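Trans-isoprenyl diphosphate synthase (Caulobacter crescentus, PDB 3OYR) probably catalyses the stepwise addition of five isopentenyl diphosphate units to farnesyl diphosphate, supplying octaprenyl diphosphate for the side chain of isoprenoid quinones. Local coordinates at residues E154-A159 / S200-V205; R78-D83 / A207-A212. All coordinates share one frame; numbering follows the deposited sequence. Where two conformers were deposited one is given.

Interaction 1 of 2, residues E154-A159 / S200-V205; sequences EILARA and SEAGAV
Ile155 drives its CD1 methyl against the carboxylate end of Glu201, part of the packing of helix 150-173 on helix 181-206 in the all-helical isoprenoid synthase fold. The two helices run antiparallel here; the axes of the two short segments come within 9.7 Å at an angle of 170°. CD1 of Ile155 lies 3.6 Å from CD of Glu201 and almost as near to its CG, so the methyl lies over CG and the carboxylate carbon, with OE1 and OE2 each only slightly farther off. The two side chains cross obliquely. On its other flank the same CD1 meets the valine, 3.8 Å from Val205 CG2, in the modelled conformer of that residue, and is thus held between residues one helical turn apart on the partner helix.

Next to this, Ala202 offers a small surface. Its CB touches Leu156 CD1 at 3.8 Å, while CG2 of Ile155 stands farther off, 4.4 Å from Ala202 CB. The short alanine sits at the closest backbone approach, with the CA atoms of Ile155 and Ala202 6.5 Å apart.

CG of Glu201, anti to the backbone N (chi1 -168°), starts an extended chain that carries the carboxylate out to the isoleucine, where OE1 is in a salt bridge with Arg218 of helix 211-238. That bond gives the buried charge a partner. Arg158 answers another glutamate, Glu194, in a salt bridge of its own. Leu156 also leans on Ala198 and Leu195 of helix 181-206 and on Met144 of helix 126-147, while Glu154 and Arg158 reach packing partners on the second subunit. Within the contact, OE1 of Glu201 also lies alongside the isoleucine, 3.8 Å from Ile155 CG1.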
loop_
_atom_site.group_PDB
_atom_site.type_symbol
_atom_site.label_atom_id
_atom_site.label_comp_id
_atom_site.label_asym_id
_atom_site.label_seq_id
_atom_site.Cartn_x
_atom_site.Cartn_y
_atom_site.Cartn_z
ATOM N N GLU B 154 -11.028 -0.845 10.839
ATOM C CA GLU B 154 -11.936 -0.313 9.800
ATOM C C GLU B 154 -11.651 1.163 9.518
ATOM O O GLU B 154 -11.649 1.596 8.362
ATOM C CB GLU B 154 -13.393 -0.508 10.235
ATOM C CG GLU B 154 -14.434 0.353 9.536
ATOM C CD GLU B 154 -15.582 0.630 10.473
ATOM O OE1 GLU B 154 -15.659 1.760 11.005
ATOM O OE2 GLU B 154 -16.375 -0.305 10.724
ATOM N N ILE B 155 -11.373 1.910 10.581
ATOM C CA ILE B 155 -11.098 3.328 10.478
ATOM C C ILE B 155 -9.851 3.571 9.631
ATOM O O ILE B 155 -9.860 4.416 8.749
ATOM C CB ILE B 155 -10.928 3.971 11.879
ATOM C CG1 ILE B 155 -12.282 4.127 12.593
ATOM C CG2 ILE B 155 -10.296 5.338 11.784
ATOM C CD1 ILE B 155 -12.083 4.468 14.110
ATOM N N LEU B 156 -8.787 2.818 9.879
ATOM C CA LEU B 156 -7.542 3.037 9.109
ATOM C C LEU B 156 -7.518 2.411 7.729
ATOM O O LEU B 156 -6.811 2.909 6.824
ATOM C CB LEU B 156 -6.302 2.625 9.934
ATOM C CG LEU B 156 -6.090 3.728 10.985
ATOM C CD1 LEU B 156 -5.475 3.204 12.252
ATOM C CD2 LEU B 156 -5.258 4.848 10.407
ATOM N N ALA B 157 -8.219 1.289 7.562
ATOM C CA ALA B 157 -8.425 0.696 6.222
ATOM C C ALA B 157 -9.146 1.691 5.298
ATOM O O ALA B 157 -8.704 1.960 4.158
ATOM C CB ALA B 157 -9.213 -0.603 6.311
ATOM N N ARG B 158 -10.217 2.267 5.831
ATOM C CA ARG B 158 -10.995 3.274 5.141
ATOM C C ARG B 158 -10.113 4.473 4.820
ATOM O O ARG B 158 -10.053 4.904 3.660
ATOM C CB ARG B 158 -12.231 3.691 5.967
ATOM C CG ARG B 158 -13.069 4.739 5.203
ATOM C CD ARG B 158 -14.209 5.389 5.981
ATOM N NE ARG B 158 -14.606 6.627 5.281
ATOM C CZ ARG B 158 -14.097 7.844 5.517
ATOM N NH1 ARG B 158 -14.515 8.882 4.809
ATOM N NH2 ARG B 158 -13.167 8.035 6.455
ATOM N N ALA B 159 -9.372 4.966 5.818
ATOM C CA ALA B 159 -8.472 6.120 5.595
ATOM C C ALA B 159 -7.481 5.845 4.478
ATOM O O ALA B 159 -7.268 6.697 3.627
ATOM C CB ALA B 159 -7.742 6.506 6.854
ATOM N N SER B 200 -6.685 10.379 15.050
ATOM C CA SER B 200 -7.382 10.759 16.278
ATOM C C SER B 200 -8.522 9.838 16.579
ATOM O O SER B 200 -8.694 9.444 17.722
ATOM C CB SER B 200 -7.901 12.200 16.280
ATOM O OG SER B 200 -7.667 12.806 15.040
ATOM N N GLU B 201 -9.333 9.523 15.573
ATOM C CA GLU B 201 -10.487 8.677 15.822
ATOM C C GLU B 201 -10.048 7.271 16.262
ATOM O O GLU B 201 -10.631 6.715 17.195
ATOM C CB GLU B 201 -11.452 8.632 14.614
ATOM C CG GLU B 201 -12.802 7.980 14.978
ATOM C CD GLU B 201 -13.673 7.659 13.784
ATOM O OE1 GLU B 201 -13.231 7.847 12.627
ATOM O OE2 GLU B 201 -14.818 7.227 14.004
ATOM N N ALA B 202 -9.014 6.703 15.633
ATOM C CA ALA B 202 -8.528 5.386 16.066
ATOM C C ALA B 202 -7.999 5.435 17.515
ATOM O O ALA B 202 -8.269 4.526 18.309
ATOM C CB ALA B 202 -7.478 4.812 15.105
ATOM N N GLY B 203 -7.279 6.510 17.851
ATOM C CA GLY B 203 -6.811 6.740 19.226
ATOM C C GLY B 203 -7.968 6.703 20.208
ATOM O O GLY B 203 -7.912 5.999 21.211
ATOM N N ALA B 204 -9.034 7.436 19.877
ATOM C CA ALA B 204 -10.226 7.512 20.712
ATOM C C ALA B 204 -10.949 6.176 20.882
ATOM O O ALA B 204 -11.349 5.838 22.006
ATOM C CB ALA B 204 -11.184 8.564 20.177
ATOM N N VAL B 205 -11.128 5.431 19.786
ATOM C CA VAL B 205 -11.837 4.144 19.895
ATOM C C VAL B 205 -11.064 3.091 20.693
ATOM O O VAL B 205 -11.701 2.252 21.359
ATOM C CB VAL B 205 -12.362 3.570 18.545
ATOM C CG1 VAL B 205 -13.345 4.537 17.887
ATOM C CG2 VAL B 205 -11.226 3.203 17.605
#

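Interaction 2 of 2, residues R78-D83 / A207-A212; sequences RLAGAD and AGVDVA
Ala207 points its CB into the angle between Ala80 and Ala82, where two interhelical turns of the isoprenoid synthase fold meet at the surface. One turn closes helix 68-79 with a Schellman motif, Gly81 leaving the helix at positive phi (77°); the other joins helix 181-206 to helix 211-238, and Gly208 there also has positive phi. Both reversals are thus made by glycines, and the methyls next to them do the packing.

The CB atoms of Ala207 and Ala80 face each other at 3.8 Å. Ala82 approaches Ala207 differently: its CB bond runs across the contact, not into it, yet its CB still comes to 3.9 Å from the CB of Ala207, and its CA is marginally closer to that CB. The backbones accordingly run close, the CA atoms of Ala82 and Ala207 lying 4.1 Å apart.

Val209 covers Ala80 with both branches, CG1 and CG2 each lying 4.0 Å from Ala80 CB. With CG1 anti to the carbonyl carbon (chi1 -73°), beside the backbone N, CG1 is the branch that reaches the Ala80 carbonyl. Ala82 also touches Phe87 of helix 87-109, and Leu79 packs against Trp329 and Leu333 of helix 328-342. Asp210 sits at the N-cap position of helix 211-238. The shortest approach between the turns is that of Val209 CG1 to the carbonyl O of Ala80, 3.3 Å.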
loop_
_atom_site.group_PDB
_atom_site.type_symbol
_atom_site.label_atom_id
_atom_site.label_comp_id
_atom_site.label_asym_id
_atom_site.label_seq_id
_atom_site.Cartn_x
_atom_site.Cartn_y
_atom_site.Cartn_z
ATOM N N ARG B 78 -5.240 9.312 25.271
ATOM C CA ARG B 78 -5.132 9.862 26.629
ATOM C C ARG B 78 -6.248 10.856 26.974
ATOM O O ARG B 78 -6.742 10.858 28.105
ATOM C CB ARG B 78 -3.765 10.517 26.834
ATOM C CG ARG B 78 -2.566 9.544 26.774
ATOM C CD ARG B 78 -2.660 8.487 27.858
ATOM N NE ARG B 78 -1.576 7.497 27.822
ATOM C CZ ARG B 78 -1.599 6.345 28.494
ATOM N NH1 ARG B 78 -2.644 6.037 29.246
ATOM N NH2 ARG B 78 -0.584 5.495 28.414
ATOM N N LEU B 79 -6.646 11.688 26.007
ATOM C CA LEU B 79 -7.778 12.611 26.201
ATOM C C LEU B 79 -9.062 11.823 26.425
ATOM O O LEU B 79 -9.836 12.142 27.332
ATOM C CB LEU B 79 -7.930 13.603 25.031
ATOM C CG LEU B 79 -8.882 14.812 25.171
ATOM C CD1 LEU B 79 -8.648 15.610 26.461
ATOM C CD2 LEU B 79 -8.797 15.743 23.958
ATOM N N ALA B 80 -9.258 10.759 25.641
ATOM C CA ALA B 80 -10.403 9.873 25.844
ATOM C C ALA B 80 -10.289 8.979 27.093
ATOM O O ALA B 80 -11.241 8.295 27.451
ATOM C CB ALA B 80 -10.689 9.043 24.594
ATOM N N GLY B 81 -9.137 9.001 27.761
ATOM C CA GLY B 81 -8.950 8.280 29.020
ATOM C C GLY B 81 -8.741 6.786 28.842
ATOM O O GLY B 81 -9.480 5.989 29.408
ATOM N N ALA B 82 -7.739 6.403 28.053
ATOM C CA ALA B 82 -7.382 4.987 27.873
ATOM C C ALA B 82 -6.786 4.385 29.153
ATOM O O ALA B 82 -6.121 5.079 29.918
ATOM C CB ALA B 82 -6.416 4.828 26.708
ATOM N N ASP B 83 -7.028 3.104 29.400
ATOM C CA ASP B 83 -6.499 2.490 30.629
ATOM C C ASP B 83 -5.328 1.544 30.376
ATOM O O ASP B 83 -4.671 1.098 31.314
ATOM C CB ASP B 83 -7.607 1.830 31.470
ATOM C CG ASP B 83 -8.417 0.798 30.696
ATOM O OD1 ASP B 83 -7.997 0.364 29.605
ATOM O OD2 ASP B 83 -9.492 0.414 31.197
ATOM N N ALA B 207 -9.549 3.565 23.434
ATOM C CA ALA B 207 -9.869 3.874 24.820
ATOM C C ALA B 207 -11.208 3.297 25.267
ATOM O O ALA B 207 -11.489 3.245 26.462
ATOM C CB ALA B 207 -9.845 5.373 25.024
ATOM N N GLY B 208 -12.026 2.877 24.303
ATOM C CA GLY B 208 -13.290 2.198 24.567
ATOM C C GLY B 208 -14.398 3.161 24.944
ATOM O O GLY B 208 -15.232 2.861 25.807
ATOM N N VAL B 209 -14.424 4.318 24.292
ATOM C CA VAL B 209 -15.355 5.375 24.689
ATOM C C VAL B 209 -16.640 5.425 23.885
ATOM O O VAL B 209 -16.880 4.613 22.982
ATOM C CB VAL B 209 -14.709 6.789 24.714
ATOM C CG1 VAL B 209 -13.789 6.926 25.908
ATOM C CG2 VAL B 209 -14.001 7.115 23.396
ATOM N N ASP B 210 -17.468 6.395 24.249
ATOM C CA ASP B 210 -18.701 6.651 23.554
ATOM C C ASP B 210 -18.394 7.280 22.202
ATOM O O ASP B 210 -17.300 7.818 21.967
ATOM C CB ASP B 210 -19.594 7.567 24.389
ATOM C CG ASP B 210 -18.805 8.625 25.111
ATOM O OD1 ASP B 210 -17.990 8.262 25.992
ATOM O OD2 ASP B 210 -18.987 9.814 24.786
ATOM N N VAL B 211 -19.381 7.203 21.321
ATOM C CA VAL B 211 -19.243 7.673 19.958
ATOM C C VAL B 211 -19.107 9.196 19.894
ATOM O O VAL B 211 -18.460 9.718 18.992
ATOM C CB VAL B 211 -20.379 7.127 19.047
ATOM C CG1 VAL B 211 -20.296 5.600 18.965
ATOM C CG2 VAL B 211 -21.758 7.554 19.546
ATOM N N ALA B 212 -19.666 9.890 20.877
ATOM C CA ALA B 212 -19.587 11.343 20.933
ATOM C C ALA B 212 -18.134 11.807 21.045
ATOM O O ALA B 212 -17.712 12.704 20.312
ATOM C CB ALA B 212 -20.450 11.892 22.081
#

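Overall arrangement
Helix 181-206 ties the two contacts together: interaction 1 uses its last turns and interaction 2 the turn that follows, before helix 211-238 begins. Their centres are 13 Å apart, and they touch directly, the carbonyl O of Ala204 lying 3.3 Å from CG2 of Val209. Interaction 1 is the deeper of the two, its centre about 16 Å from the centre of the chain against about 24 Å for that of interaction 2. Neither belongs to the catalytic site; the side chain of Leu156 in interaction 1 is about 13 Å from a bound dimethylallyl diphosphate. Helix 211-238 leads from this end of the fold to Asp232, which lines the dimethylallyl diphosphate pockets and is a calcium-binding residue.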